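Local coordinates for protein RAP1B (Serratia marcescens, PDB 4AX2) that probably acts as a self-resistance (immunity) protein that protects Serratia marcescens from a toxin, likely an amidase, delivered by its own type VI secretion system, at residues 66-70 / 71-75; 80-83 / 84-88. One frame throughout, in Å; residues are numbered along the deposited sequence.

Contact 1 (66-70 / 71-75) comes first along the chain and contact 2 (80-83 / 84-88) second, their centres 16 Å apart. Contact 1 runs from the end of helix 55-67 through the connecting loop to the first residue of helix 75-89; contact 2 lies wholly within that second helix. One is a change of direction between consecutive helices, the other regular helix just beyond it. They meet where F73 CZ lies 4.3 Å from I82 CG1. Both belong to the amidase immunity protein family region of an all-helical chain, and both face helix 33-49, contact 1 through M71 and R68 and contact 2 through I82 and I86.

Contact 1: 66-70 / 71-75; sequences AMREW and MPFDI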
ATOM      1  N   ALA A  66      13.925   4.246  -4.307  1.00 24.84           N
ATOM      2  CA  ALA A  66      14.447   5.069  -3.222  1.00 25.85           C
ATOM      3  C   ALA A  66      14.462   4.315  -1.890  1.00 24.48           C
ATOM      4  O   ALA A  66      15.262   4.641  -1.009  1.00 26.07           O
ATOM      5  CB  ALA A  66      13.632   6.372  -3.103  1.00 26.60           C
ATOM      6  N   MET A  67      13.603   3.311  -1.744  1.00 23.88           N
ATOM      7  CA  MET A  67      13.543   2.524  -0.501  1.00 23.05           C
ATOM      8  C   MET A  67      14.870   1.834  -0.212  1.00 23.85           C
ATOM      9  O   MET A  67      15.211   1.598   0.948  1.00 23.05           O
ATOM     10  CB  MET A  67      12.455   1.431  -0.536  1.00 22.18           C
ATOM     11  CG  MET A  67      11.004   1.912  -0.654  1.00 22.32           C
ATOM     12  SD  MET A  67      10.553   2.897   0.776  1.00 24.25           S
ATOM     13  CE  MET A  67       8.891   3.439   0.311  1.00 25.08           C
ATOM     14  N   ARG A  68      15.580   1.439  -1.264  1.00 24.04           N
ATOM     15  CA  ARG A  68      16.804   0.674  -1.076  1.00 25.56           C
ATOM     16  C   ARG A  68      17.861   1.450  -0.274  1.00 26.15           C
ATOM     17  O   ARG A  68      18.719   0.837   0.350  1.00 26.84           O
ATOM     18  CB  ARG A  68      17.372   0.252  -2.421  1.00 27.31           C
ATOM     19  CG  ARG A  68      16.412  -0.619  -3.233  1.00 29.92           C
ATOM     20  CD  ARG A  68      16.980  -0.991  -4.582  1.00 32.34           C
ATOM     21  NE  ARG A  68      17.346   0.189  -5.363  1.00 35.17           N
ATOM     22  CZ  ARG A  68      17.307   0.258  -6.687  1.00 37.64           C
ATOM     23  NH1 ARG A  68      16.912  -0.785  -7.405  1.00 41.67           N
ATOM     24  NH2 ARG A  68      17.671   1.374  -7.296  1.00 36.11           N
ATOM     25  N   GLU A  69      17.801   2.782  -0.282  1.00 26.64           N
ATOM     26  CA  GLU A  69      18.776   3.584   0.469  1.00 28.74           C
ATOM     27  C   GLU A  69      18.642   3.343   1.985  1.00 27.35           C
ATOM     28  O   GLU A  69      19.604   3.534   2.714  1.00 28.09           O
ATOM     29  CB  GLU A  69      18.639   5.083   0.135  1.00 31.82           C
ATOM     30  CG  GLU A  69      19.683   5.967   0.810  1.00 35.95           C
ATOM     31  CD  GLU A  69      19.789   7.389   0.259  1.00 37.70           C
ATOM     32  OE1 GLU A  69      18.890   7.827  -0.488  1.00 39.41           O
ATOM     33  OE2 GLU A  69      20.782   8.088   0.592  1.00 42.93           O
ATOM     34  N   TRP A  70      17.476   2.883   2.445  1.00 25.09           N
ATOM     35  CA  TRP A  70      17.177   2.861   3.880  1.00 24.97           C
ATOM     36  C   TRP A  70      17.181   1.485   4.478  1.00 24.30           C
ATOM     37  O   TRP A  70      16.672   1.287   5.585  1.00 24.55           O
ATOM     38  CB  TRP A  70      15.857   3.596   4.145  1.00 24.11           C
ATOM     39  CG  TRP A  70      15.866   4.899   3.395  1.00 25.52           C
ATOM     40  CD1 TRP A  70      15.078   5.274   2.305  1.00 25.39           C
ATOM     41  CD2 TRP A  70      16.808   6.001   3.589  1.00 26.17           C
ATOM     42  NE1 TRP A  70      15.425   6.527   1.866  1.00 26.30           N
ATOM     43  CE2 TRP A  70      16.474   7.011   2.589  1.00 26.89           C
ATOM     44  CE3 TRP A  70      17.844   6.251   4.482  1.00 27.57           C
ATOM     45  CZ2 TRP A  70      17.159   8.210   2.508  1.00 28.13           C
ATOM     46  CZ3 TRP A  70      18.540   7.466   4.386  1.00 29.03           C
ATOM     47  CH2 TRP A  70      18.204   8.419   3.419  1.00 28.80           C
ATOM     48  N   MET A  71      17.772   0.534   3.763  1.00 24.09           N
ATOM     49  CA  MET A  71      17.919  -0.836   4.251  1.00 23.57           C
ATOM     50  C   MET A  71      19.125  -1.540   3.647  1.00 23.75           C
ATOM     51  O   MET A  71      19.492  -1.278   2.501  1.00 22.72           O
ATOM     52  CB  MET A  71      16.658  -1.641   3.896  1.00 22.56           C
ATOM     53  CG  MET A  71      16.269  -1.546   2.427  1.00 22.30           C
ATOM     54  SD  MET A  71      15.019  -2.797   2.060  1.00 21.72           S
ATOM     55  CE  MET A  71      14.594  -2.308   0.376  1.00 20.83           C
ATOM     56  N   PRO A  72      19.727  -2.486   4.398  1.00 23.63           N
ATOM     57  CA  PRO A  72      20.851  -3.261   3.871  1.00 25.31           C
ATOM     58  C   PRO A  72      20.339  -4.401   2.965  1.00 26.03           C
ATOM     59  O   PRO A  72      20.417  -5.582   3.307  1.00 24.85           O
ATOM     60  CB  PRO A  72      21.544  -3.766   5.136  1.00 25.12           C
ATOM     61  CG  PRO A  72      20.440  -3.931   6.111  1.00 24.50           C
ATOM     62  CD  PRO A  72      19.421  -2.848   5.788  1.00 23.57           C
ATOM     63  N   PHE A  73      19.799  -3.991   1.823  1.00 27.19           N
ATOM     64  CA  PHE A  73      19.074  -4.845   0.887  1.00 28.16           C
ATOM     65  C   PHE A  73      20.057  -5.597  -0.001  1.00 31.34           C
ATOM     66  O   PHE A  73      21.109  -5.062  -0.388  1.00 31.26           O
ATOM     67  CB  PHE A  73      18.200  -3.933   0.022  1.00 27.14           C
ATOM     68  CG  PHE A  73      17.301  -4.647  -0.940  1.00 26.73           C
ATOM     69  CD1 PHE A  73      16.349  -5.553  -0.492  1.00 26.55           C
ATOM     70  CD2 PHE A  73      17.374  -4.372  -2.297  1.00 28.25           C
ATOM     71  CE1 PHE A  73      15.489  -6.174  -1.381  1.00 26.94           C
ATOM     72  CE2 PHE A  73      16.530  -5.006  -3.201  1.00 28.83           C
ATOM     73  CZ  PHE A  73      15.594  -5.921  -2.745  1.00 27.42           C
ATOM     74  N   ASP A  74      19.712  -6.822  -0.368  1.00 34.46           N
ATOM     75  CA  ASP A  74      20.597  -7.615  -1.229  1.00 39.54           C
ATOM     76  C   ASP A  74      20.185  -7.341  -2.686  1.00 40.26           C
ATOM     77  O   ASP A  74      19.299  -7.989  -3.230  1.00 39.32           O
ATOM     78  CB  ASP A  74      20.511  -9.091  -0.802  0.70 42.09           C
ATOM     79  CG  ASP A  74      20.935  -9.309   0.685  0.70 45.07           C
ATOM     80  OD1 ASP A  74      21.553  -8.396   1.297  0.70 45.71           O
ATOM     81  OD2 ASP A  74      20.648 -10.393   1.246  0.70 48.95           O
ATOM     82  N   ILE A  75      20.805  -6.337  -3.293  1.00 43.65           N
ATOM     83  CA  ILE A  75      20.290  -5.807  -4.557  1.00 48.57           C
ATOM     84  C   ILE A  75      20.508  -6.793  -5.711  1.00 50.77           C
ATOM     85  O   ILE A  75      19.607  -7.009  -6.535  1.00 49.83           O
ATOM     86  CB  ILE A  75      20.910  -4.428  -4.902  1.00 51.42           C
ATOM     87  CG1 ILE A  75      20.145  -3.756  -6.052  1.00 52.93           C
ATOM     88  CG2 ILE A  75      22.379  -4.567  -5.284  1.00 54.19           C
ATOM     89  CD1 ILE A  75      18.645  -3.746  -5.886  1.00 51.89           C
TER
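M71 folds its side chain back against the backbone of the turn it follows, while R68 reaches forward along the loop to meet F73 and I75. At M71, chi1 is 51°, which sets CG between the backbone N and the carbonyl carbon; the remaining chain is extended, and CG passes 3.6 Å from M67 O. The terminal methyl then settles near the backbone of the preceding turn, M71 CE lying 4.0 Å from R68 CA and 4.4 Å from M67 CB. These are apolar and van der Waals approaches, and M67 O itself accepts the amide of W70.

R68 makes its contacts with the aliphatic part of its chain. The methylenes, not the guanidinium, meet the phenyl ring, R68 CG lying 4.0 Å from F73 CD2, and R68 CD comes to 3.5 Å from I75 CD1. A bend at chi3 (-56°) turns the guanidinium so that R68 NH1 also approaches I75 CD1, at 3.8 Å. I75 meets the arginine with the end of its longer branch, at an oblique angle.

The loop supplies its own turn: P72 is the centre of an inverse gamma turn, closed by a weak bond from F73 N to M71 O (2.8 Å). The chain leaves helix 55-67 through a short 3-10 segment and enters helix 75-89, with D74 at the N-cap position. On helix 33-49, M71 packs against Y33 and V37 and R68 against L40. Backbone hydrogen bonds pair P72 with A129 and D74 with L127, tying the loop to the chain beyond helix 118-126, and W70 and W136 set their rings edge-to-face.

Contact 2: 80-83 / 84-88; sequences EKIN and VLIDK
I82 and I86, one helical turn apart, form the close-packed side of this stretch of helix 75-89. I82 CG2 and I86 CD1 are 3.7 Å apart. The I86 side chain also lies against the backbone of the earlier turn: with chi1 at -69°, CG1 stands beside its own backbone N and comes within 3.3 Å of I82 O. I82 O accepts I86 N at 2.9 Å (N-H...O angle 167°).

N83 runs side by side with I86, N83 OD1 lying 3.9 Å from I86 CD1, and that oxygen accepts a hydrogen bond from R44 NH1. The residue is partly exposed, and the bond from R44 fixes the OD1 end of its amide.

The exposed side, with E80, K81, V84, D87 and K88, is looser between side chains. V84 meets backbone here, V84 CG2 lying 3.2 Å from E80 O, the acceptor for V84 N at 2.8 Å. E80 OE1 and D87 OD2, which carry like charges, remain 6.5 Å apart, and D87 OD1 forms a salt bridge with K90 NZ.

Regular i to i+4 bonding, completed by L85 N to K81 O and D87 N to N83 O, runs through both sides. I82 and L85 pack on L120 and L123 of helix 118-126, L85 and I86 touch L114 of helix 107-116, and I82 and I86 meet helix 33-49 at V37 and Q48 respectively.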
ATOM      1  N   GLU A  80      15.501  -9.245  -8.794  1.00 28.45           N
ATOM      2  CA  GLU A  80      14.724 -10.218  -9.561  1.00 28.34           C
ATOM      3  C   GLU A  80      13.895 -11.128  -8.673  1.00 27.46           C
ATOM      4  O   GLU A  80      12.836 -11.554  -9.086  1.00 28.20           O
ATOM      5  CB  GLU A  80      15.588 -11.019 -10.533  1.00 29.30           C
ATOM      6  CG  GLU A  80      16.293 -10.164 -11.565  1.00 29.96           C
ATOM      7  CD  GLU A  80      15.369  -9.279 -12.402  1.00 30.34           C
ATOM      8  OE1 GLU A  80      14.146  -9.539 -12.463  1.00 28.90           O
ATOM      9  OE2 GLU A  80      15.896  -8.315 -13.028  1.00 30.94           O
ATOM     10  N   LYS A  81      14.355 -11.427  -7.465  1.00 26.97           N
ATOM     11  CA  LYS A  81      13.543 -12.234  -6.557  0.70 27.16           C
ATOM     12  C   LYS A  81      12.226 -11.500  -6.243  1.00 24.95           C
ATOM     13  O   LYS A  81      11.144 -12.092  -6.353  1.00 23.16           O
ATOM     14  CB  LYS A  81      14.315 -12.599  -5.282  0.70 28.72           C
ATOM     15  CG  LYS A  81      15.298 -13.747  -5.486  0.70 31.37           C
ATOM     16  CD  LYS A  81      15.844 -14.304  -4.178  0.70 32.64           C
ATOM     17  CE  LYS A  81      16.665 -15.576  -4.383  0.70 34.97           C
ATOM     18  NZ  LYS A  81      15.825 -16.798  -4.604  0.70 37.10           N
ATOM     19  N   ILE A  82      12.316 -10.216  -5.888  1.00 23.40           N
ATOM     20  CA  ILE A  82      11.114  -9.373  -5.691  1.00 22.54           C
ATOM     21  C   ILE A  82      10.268  -9.289  -6.957  1.00 22.22           C
ATOM     22  O   ILE A  82       9.063  -9.411  -6.914  1.00 20.98           O
ATOM     23  CB  ILE A  82      11.498  -7.951  -5.233  1.00 22.19           C
ATOM     24  CG1 ILE A  82      11.976  -7.977  -3.778  1.00 22.77           C
ATOM     25  CG2 ILE A  82      10.325  -6.967  -5.375  1.00 22.60           C
ATOM     26  CD1 ILE A  82      10.870  -8.339  -2.784  1.00 24.11           C
ATOM     27  N   ASN A  83      10.920  -9.099  -8.104  1.00 22.82           N
ATOM     28  CA  ASN A  83      10.188  -8.901  -9.341  1.00 22.65           C
ATOM     29  C   ASN A  83       9.477 -10.158  -9.795  1.00 23.08           C
ATOM     30  O   ASN A  83       8.354 -10.085 -10.238  1.00 22.56           O
ATOM     31  CB  ASN A  83      11.083  -8.314 -10.431  1.00 24.09           C
ATOM     32  CG  ASN A  83      11.356  -6.844 -10.209  1.00 24.44           C
ATOM     33  OD1 ASN A  83      11.043  -6.295  -9.151  1.00 22.76           O
ATOM     34  ND2 ASN A  83      11.948  -6.194 -11.208  1.00 25.86           N
ATOM     35  N   VAL A  84      10.124 -11.314  -9.666  1.00 24.02           N
ATOM     36  CA  VAL A  84       9.439 -12.581  -9.945  1.00 24.83           C
ATOM     37  C   VAL A  84       8.175 -12.735  -9.045  1.00 24.49           C
ATOM     38  O   VAL A  84       7.105 -13.106  -9.527  1.00 25.25           O
ATOM     39  CB  VAL A  84      10.380 -13.787  -9.791  1.00 24.98           C
ATOM     40  CG1 VAL A  84       9.588 -15.083  -9.793  1.00 26.63           C
ATOM     41  CG2 VAL A  84      11.433 -13.821 -10.920  1.00 25.83           C
ATOM     42  N   LEU A  85       8.310 -12.440  -7.760  1.00 24.27           N
ATOM     43  CA  LEU A  85       7.151 -12.518  -6.845  1.00 23.81           C
ATOM     44  C   LEU A  85       6.036 -11.545  -7.250  1.00 23.33           C
ATOM     45  O   LEU A  85       4.870 -11.942  -7.336  1.00 24.43           O
ATOM     46  CB  LEU A  85       7.588 -12.326  -5.397  1.00 23.48           C
ATOM     47  CG  LEU A  85       6.475 -12.541  -4.364  1.00 23.59           C
ATOM     48  CD1 LEU A  85       5.902 -13.953  -4.473  1.00 25.13           C
ATOM     49  CD2 LEU A  85       7.030 -12.237  -2.981  1.00 22.55           C
ATOM     50  N   ILE A  86       6.390 -10.303  -7.590  1.00 23.16           N
ATOM     51  CA  ILE A  86       5.400  -9.337  -8.089  1.00 22.69           C
ATOM     52  C   ILE A  86       4.664  -9.937  -9.281  1.00 24.31           C
ATOM     53  O   ILE A  86       3.438  -9.867  -9.377  1.00 22.91           O
ATOM     54  CB  ILE A  86       6.048  -7.989  -8.499  1.00 22.75           C
ATOM     55  CG1 ILE A  86       6.561  -7.232  -7.262  1.00 22.36           C
ATOM     56  CG2 ILE A  86       5.064  -7.141  -9.311  1.00 23.28           C
ATOM     57  CD1 ILE A  86       7.494  -6.061  -7.564  1.00 22.09           C
ATOM     58  N   ASP A  87       5.431 -10.556 -10.194  1.00 25.00           N
ATOM     59  CA  ASP A  87       4.863 -11.119 -11.401  1.00 26.20           C
ATOM     60  C   ASP A  87       3.855 -12.231 -11.110  1.00 26.34           C
ATOM     61  O   ASP A  87       2.943 -12.437 -11.889  1.00 28.80           O
ATOM     62  CB  ASP A  87       5.968 -11.618 -12.353  1.00 26.95           C
ATOM     63  CG  ASP A  87       6.737 -10.482 -12.997  1.00 27.30           C
ATOM     64  OD1 ASP A  87       6.231  -9.336 -12.957  1.00 26.55           O
ATOM     65  OD2 ASP A  87       7.843 -10.734 -13.555  1.00 29.20           O
ATOM     66  N   LYS A  88       4.011 -12.916  -9.984  1.00 28.25           N
ATOM     67  CA  LYS A  88       3.074 -13.975  -9.587  1.00 29.69           C
ATOM     68  C   LYS A  88       1.748 -13.423  -9.020  1.00 28.66           C
ATOM     69  O   LYS A  88       0.765 -14.175  -8.918  1.00 28.51           O
ATOM     70  CB  LYS A  88       3.761 -14.957  -8.629  0.70 31.19           C
ATOM     71  CG  LYS A  88       4.901 -15.719  -9.311  0.70 33.98           C
ATOM     72  CD  LYS A  88       5.587 -16.715  -8.377  0.70 35.97           C
ATOM     73  CE  LYS A  88       6.819 -17.349  -9.017  0.70 36.96           C
ATOM     74  NZ  LYS A  88       7.644 -18.080  -8.012  0.70 38.13           N
TER